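Local coordinates for protein F420-dependent methylenetetrahydromethanopterin dehydrogenase (Methanopyrus kandleri, PDB 3IQF) that catalyses the reversible reduction of methenyl-tetrahydromethanopterin to methylene-tetrahydromethanopterin with coenzyme F420, a step of methanogenesis from carbon dioxide, at residues Asn141-Lys146 against Met240-Ala245. Numbering follows the deposited sequence.
Sequences NADLMK and MMRKAA. With E4M (1-{4-[(6S,6aR,7R)-3-amino-6,7-dimethyl-1-oxo-1,2,5,6,6a,7-hexahydro-8H-imidazo[1,5-f]pteridin-10-ium-8-yl]phenyl}-1-deoxy-5-O-{5-O-[(S)-{[(1S)-1,3-dicarboxypropyl]oxy}(hydroxy)phosphoryl]-alpha-D-ribofuranosyl}-D-ribitol), chain M.
Asp-143 and Ala-245 mark where two helices come closest, their CA atoms 5.2 Å apart, and the pair illustrates how one helix can serve a substrate on one face and a neighbouring helix on another. The axes pass at 8.2 Å and cross at 37°. The methyl of Ala-245 packs against Asp-143, its CB 3.7 Å from the Asp-143 backbone O. The carboxylate of Asp-143, its CG beside the backbone N (chi1 -75°), leans along Arg-242, bringing OD2 to 3.3 Å from Arg-242 CB. This is contact with the aliphatic root; the extended arginine carries its guanidinium onward to Asp-249 of the second subunit, with which it forms a salt bridge. Nearby, Met-241 sets CG against Asp-143 CB, and its bends at chi2 and chi3 bring CE to 3.7 Å from Leu-144 CD1. The second branch of that leucine turns to the pterin, CD2 lying 3.6 Å from NA2 of E4M. NA2 also donates a hydrogen bond of 2.8 Å to Asn-141 OD1, somewhat bent at 150°, while Asn-141 ND2 is held by the backbone O of Met-137, which helps fix the amide's rotation. A leucine in place of Asn-141 would probably leave the pterin amino group without this acceptor and the Met-137 carbonyl without its amide donor. Across the helix pair, contact is van der Waals packing, one aliphatic pair beside oxygens set against aliphatic carbons: helix 134-150, packed on helix 227-257, presents Asn-141 and Leu-144 to the pterin end of the methenyl-tetrahydromethanopterin site.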
ATOM      1  N   ASN A 141      20.046   5.611  -3.872  1.00 23.56           N
ATOM      2  CA  ASN A 141      20.790   5.566  -2.626  1.00 23.57           C
ATOM      3  C   ASN A 141      19.870   5.557  -1.422  1.00 23.48           C
ATOM      4  O   ASN A 141      20.186   4.949  -0.415  1.00 23.85           O
ATOM      5  CB  ASN A 141      21.831   6.712  -2.570  1.00 24.08           C
ATOM      6  CG  ASN A 141      23.139   6.305  -3.192  1.00 25.97           C
ATOM      7  OD1 ASN A 141      23.954   5.696  -2.525  1.00 28.18           O
ATOM      8  ND2 ASN A 141      23.328   6.580  -4.488  1.00 26.28           N
ATOM      9  N   ALA A 142      18.734   6.234  -1.502  1.00 23.34           N
ATOM     10  CA  ALA A 142      17.782   6.191  -0.391  1.00 23.62           C
ATOM     11  C   ALA A 142      17.221   4.783  -0.215  1.00 24.23           C
ATOM     12  O   ALA A 142      17.114   4.294   0.903  1.00 24.65           O
ATOM     13  CB  ALA A 142      16.637   7.199  -0.588  1.00 23.72           C
ATOM     14  N   ASP A 143      16.811   4.162  -1.325  1.00 24.19           N
ATOM     15  CA  ASP A 143      16.276   2.788  -1.301  1.00 24.46           C
ATOM     16  C   ASP A 143      17.336   1.795  -0.799  1.00 23.89           C
ATOM     17  O   ASP A 143      17.066   0.963   0.082  1.00 24.06           O
ATOM     18  CB  ASP A 143      15.744   2.384  -2.698  1.00 24.43           C
ATOM     19  CG  ASP A 143      14.366   3.072  -3.048  1.00 27.03           C
ATOM     20  OD1 ASP A 143      13.683   3.533  -2.127  1.00 28.92           O
ATOM     21  OD2 ASP A 143      13.953   3.145  -4.240  1.00 27.94           O
ATOM     22  N   LEU A 144      18.548   1.903  -1.324  1.00 23.00           N
ATOM     23  CA  LEU A 144      19.604   1.017  -0.879  1.00 23.15           C
ATOM     24  C   LEU A 144      19.928   1.169   0.621  1.00 23.15           C
ATOM     25  O   LEU A 144      20.153   0.174   1.319  1.00 22.24           O
ATOM     26  CB  LEU A 144      20.843   1.284  -1.662  1.00 23.87           C
ATOM     27  CG  LEU A 144      22.064   0.462  -1.301  1.00 25.63           C
ATOM     28  CD1 LEU A 144      21.917  -1.046  -1.606  1.00 28.00           C
ATOM     29  CD2 LEU A 144      23.205   1.104  -2.088  1.00 27.79           C
ATOM     30  N   MET A 145      19.983   2.417   1.091  1.00 22.94           N
ATOM     31  CA  MET A 145      20.246   2.686   2.485  1.00 22.87           C
ATOM     32  C   MET A 145      19.168   2.058   3.390  1.00 23.04           C
ATOM     33  O   MET A 145      19.471   1.504   4.445  1.00 23.05           O
ATOM     34  CB  MET A 145      20.340   4.189   2.689  1.00 22.90           C
ATOM     35  CG  MET A 145      20.732   4.595   4.110  1.00 25.88           C
ATOM     36  SD  MET A 145      20.845   6.377   4.411  1.00 30.29           S
ATOM     37  CE  MET A 145      22.000   6.930   3.142  1.00 28.76           C
ATOM     38  N   LYS A 146      17.921   2.155   2.969  1.00 23.02           N
ATOM     39  CA  LYS A 146      16.813   1.527   3.671  1.00 24.22           C
ATOM     40  C   LYS A 146      16.980   0.003   3.735  1.00 23.93           C
ATOM     41  O   LYS A 146      16.838  -0.598   4.800  1.00 23.44           O
ATOM     42  CB  LYS A 146      15.497   1.944   3.005  1.00 24.77           C
ATOM     43  CG  LYS A 146      14.202   1.357   3.596  1.00 29.34           C
ATOM     44  CD  LYS A 146      14.081   1.527   5.103  1.00 33.84           C
ATOM     45  CE  LYS A 146      12.591   1.519   5.551  1.00 38.60           C
ATOM     46  NZ  LYS A 146      11.851   2.648   4.897  1.00 41.75           N
ATOM     47  N   MET A 240      13.576  -2.632  -9.077  1.00 22.83           N
ATOM     48  CA  MET A 240      13.881  -3.725  -8.209  1.00 22.81           C
ATOM     49  C   MET A 240      14.395  -3.227  -6.841  1.00 22.91           C
ATOM     50  O   MET A 240      13.933  -3.696  -5.797  1.00 22.92           O
ATOM     51  CB  MET A 240      14.949  -4.634  -8.851  1.00 23.89           C
ATOM     52  CG  MET A 240      14.523  -5.395 -10.120  1.00 24.76           C
ATOM     53  SD  MET A 240      15.992  -6.181 -10.901  1.00 26.79           S
ATOM     54  CE  MET A 240      16.510  -7.427  -9.688  1.00 24.64           C
ATOM     55  N   MET A 241      15.313  -2.278  -6.829  1.00 22.86           N
ATOM     56  CA  MET A 241      15.819  -1.758  -5.536  1.00 23.26           C
ATOM     57  C   MET A 241      14.717  -1.090  -4.737  1.00 23.87           C
ATOM     58  O   MET A 241      14.714  -1.170  -3.502  1.00 23.41           O
ATOM     59  CB  MET A 241      16.933  -0.742  -5.705  1.00 23.47           C
ATOM     60  CG  MET A 241      17.652  -0.364  -4.388  1.00 24.70           C
ATOM     61  SD  MET A 241      18.437  -1.791  -3.597  1.00 25.77           S
ATOM     62  CE  MET A 241      19.912  -1.967  -4.547  1.00 26.61           C
ATOM     63  N   ARG A 242      13.805  -0.420  -5.430  1.00 23.21           N
ATOM     64  CA  ARG A 242      12.669   0.172  -4.750  1.00 24.36           C
ATOM     65  C   ARG A 242      11.825  -0.855  -4.048  1.00 23.94           C
ATOM     66  O   ARG A 242      11.383  -0.605  -2.961  1.00 24.12           O
ATOM     67  CB  ARG A 242      11.837   1.004  -5.710  1.00 24.66           C
ATOM     68  CG  ARG A 242      10.567   1.561  -5.143  1.00 26.55           C
ATOM     69  CD  ARG A 242       9.949   2.481  -6.195  1.00 30.09           C
ATOM     70  NE  ARG A 242       8.666   2.966  -5.755  1.00 29.06           N
ATOM     71  CZ  ARG A 242       7.520   2.381  -6.032  1.00 31.14           C
ATOM     72  NH1 ARG A 242       6.395   2.923  -5.599  1.00 28.99           N
ATOM     73  NH2 ARG A 242       7.484   1.256  -6.742  1.00 32.06           N
ATOM     74  N   LYS A 243      11.599  -2.013  -4.657  1.00 24.58           N
ATOM     75  CA  LYS A 243      10.848  -3.074  -3.997  1.00 24.50           C
ATOM     76  C   LYS A 243      11.630  -3.743  -2.899  1.00 23.94           C
ATOM     77  O   LYS A 243      11.064  -4.171  -1.931  1.00 23.89           O
ATOM     78  CB  LYS A 243      10.415  -4.143  -5.003  1.00 26.22           C
ATOM     79  CG  LYS A 243       9.215  -3.757  -5.849  1.00 28.70           C
ATOM     80  CD  LYS A 243       8.084  -3.179  -5.018  1.00 31.84           C
ATOM     81  CE  LYS A 243       6.903  -2.747  -5.841  1.00 34.24           C
ATOM     82  NZ  LYS A 243       6.063  -1.729  -5.081  1.00 36.38           N
ATOM     83  N   ALA A 244      12.949  -3.889  -3.061  1.00 23.95           N
ATOM     84  CA  ALA A 244      13.781  -4.411  -1.987  1.00 23.37           C
ATOM     85  C   ALA A 244      13.603  -3.554  -0.739  1.00 23.63           C
ATOM     86  O   ALA A 244      13.476  -4.066   0.379  1.00 22.93           O
ATOM     87  CB  ALA A 244      15.249  -4.447  -2.416  1.00 23.28           C
ATOM     88  N   ALA A 245      13.577  -2.232  -0.924  1.00 24.28           N
ATOM     89  CA  ALA A 245      13.380  -1.298   0.198  1.00 24.14           C
ATOM     90  C   ALA A 245      12.017  -1.484   0.851  1.00 25.09           C
ATOM     91  O   ALA A 245      11.903  -1.438   2.081  1.00 24.54           O
ATOM     92  CB  ALA A 245      13.529   0.092  -0.268  1.00 25.15           C
TER
HETATM   93  N1  E4M M 284      25.944   5.171  -5.166  0.90 42.17           N
HETATM   94  C2  E4M M 284      25.855   3.873  -4.814  0.90 40.46           C
HETATM   95  N3  E4M M 284      26.273   2.901  -5.681  0.90 42.84           N
HETATM   96  C4  E4M M 284      26.774   3.214  -6.913  0.90 43.62           C
HETATM   97  N5  E4M M 284      27.339   5.025  -8.501  0.90 43.51           N
HETATM   98  C6  E4M M 284      28.063   6.294  -8.508  0.90 44.12           C
HETATM   99  C7  E4M M 284      27.045   7.314  -7.982  0.90 42.89           C
HETATM  100  N8  E4M M 284      26.484   6.841  -6.713  0.90 41.57           N
HETATM  101  C9  E4M M 284      28.563   6.457  -9.974  0.90 44.81           C
HETATM  102  PA  E4M M 284      26.787   8.013 -26.734  0.90 73.05           P
HETATM  103  C10 E4M M 284      28.015   4.238  -9.501  0.90 42.35           C
HETATM  104  N10 E4M M 284      28.771   5.062 -10.418  0.90 45.74           N
HETATM  105  C11 E4M M 284      29.830   3.705 -14.284  0.90 45.99           C
HETATM  106  C12 E4M M 284      29.654   5.068 -14.042  0.90 45.74           C
HETATM  107  C13 E4M M 284      29.296   5.506 -12.772  0.90 43.93           C
HETATM  108  C14 E4M M 284      29.131   4.606 -11.722  0.90 45.06           C
HETATM  109  C15 E4M M 284      29.316   3.222 -11.958  0.90 43.89           C
HETATM  110  C16 E4M M 284      29.646   2.786 -13.237  0.90 45.78           C
HETATM  111  O2A E4M M 284      27.584   9.147 -26.077  0.90 71.41           O
HETATM  112  C1J E4M M 284      27.779   6.375 -21.392  0.90 53.03           C
HETATM  113  O1A E4M M 284      25.517   8.418 -27.472  0.90 70.42           O
HETATM  114  C2J E4M M 284      26.802   7.487 -21.017  0.90 53.67           C
HETATM  115  O2J E4M M 284      26.476   7.461 -19.629  0.90 51.84           O
HETATM  116  O3A E4M M 284      27.615   6.957 -27.433  0.90 71.22           O
HETATM  117  C3J E4M M 284      25.613   7.284 -21.941  0.90 55.00           C
HETATM  118  O3J E4M M 284      24.667   6.385 -21.419  0.90 53.39           O
HETATM  119  C4A E4M M 284      26.846   4.565  -7.273  0.90 43.38           C
HETATM  120  C4J E4M M 284      26.240   6.628 -23.156  0.90 58.48           C
HETATM  121  O4J E4M M 284      27.427   5.966 -22.712  0.90 56.49           O
HETATM  122  C5J E4M M 284      26.645   7.670 -24.171  0.90 62.29           C
HETATM  123  O5J E4M M 284      26.201   7.229 -25.444  0.90 68.62           O
HETATM  124  C7M E4M M 284      27.653   8.709  -7.768  0.90 41.25           C
HETATM  125  C8A E4M M 284      26.427   5.533  -6.377  0.90 41.96           C
HETATM  126  C9M E4M M 284      29.853   7.292 -10.040  0.90 45.45           C
HETATM  127  NA2 E4M M 284      25.371   3.565  -3.586  0.90 39.40           N
HETATM  128  OH4 E4M M 284      27.140   2.308  -7.716  0.90 40.94           O
HETATM  129  CX1 E4M M 284      30.202   3.215 -15.672  0.90 46.86           C
HETATM  130  CX2 E4M M 284      29.204   3.636 -16.739  0.90 47.39           C
HETATM  131  OX2 E4M M 284      27.999   2.856 -16.630  0.90 48.99           O
HETATM  132  CX3 E4M M 284      29.759   3.392 -18.140  0.90 49.05           C
HETATM  133  OX3 E4M M 284      30.937   4.151 -18.413  0.90 48.98           O
HETATM  134  CX4 E4M M 284      28.687   3.719 -19.165  0.90 48.81           C
HETATM  135  OX4 E4M M 284      28.973   2.985 -20.349  0.90 51.63           O
HETATM  136  CX5 E4M M 284      28.577   5.193 -19.482  0.90 48.61           C
HETATM  137  OX5 E4M M 284      27.645   5.246 -20.556  0.90 49.43           O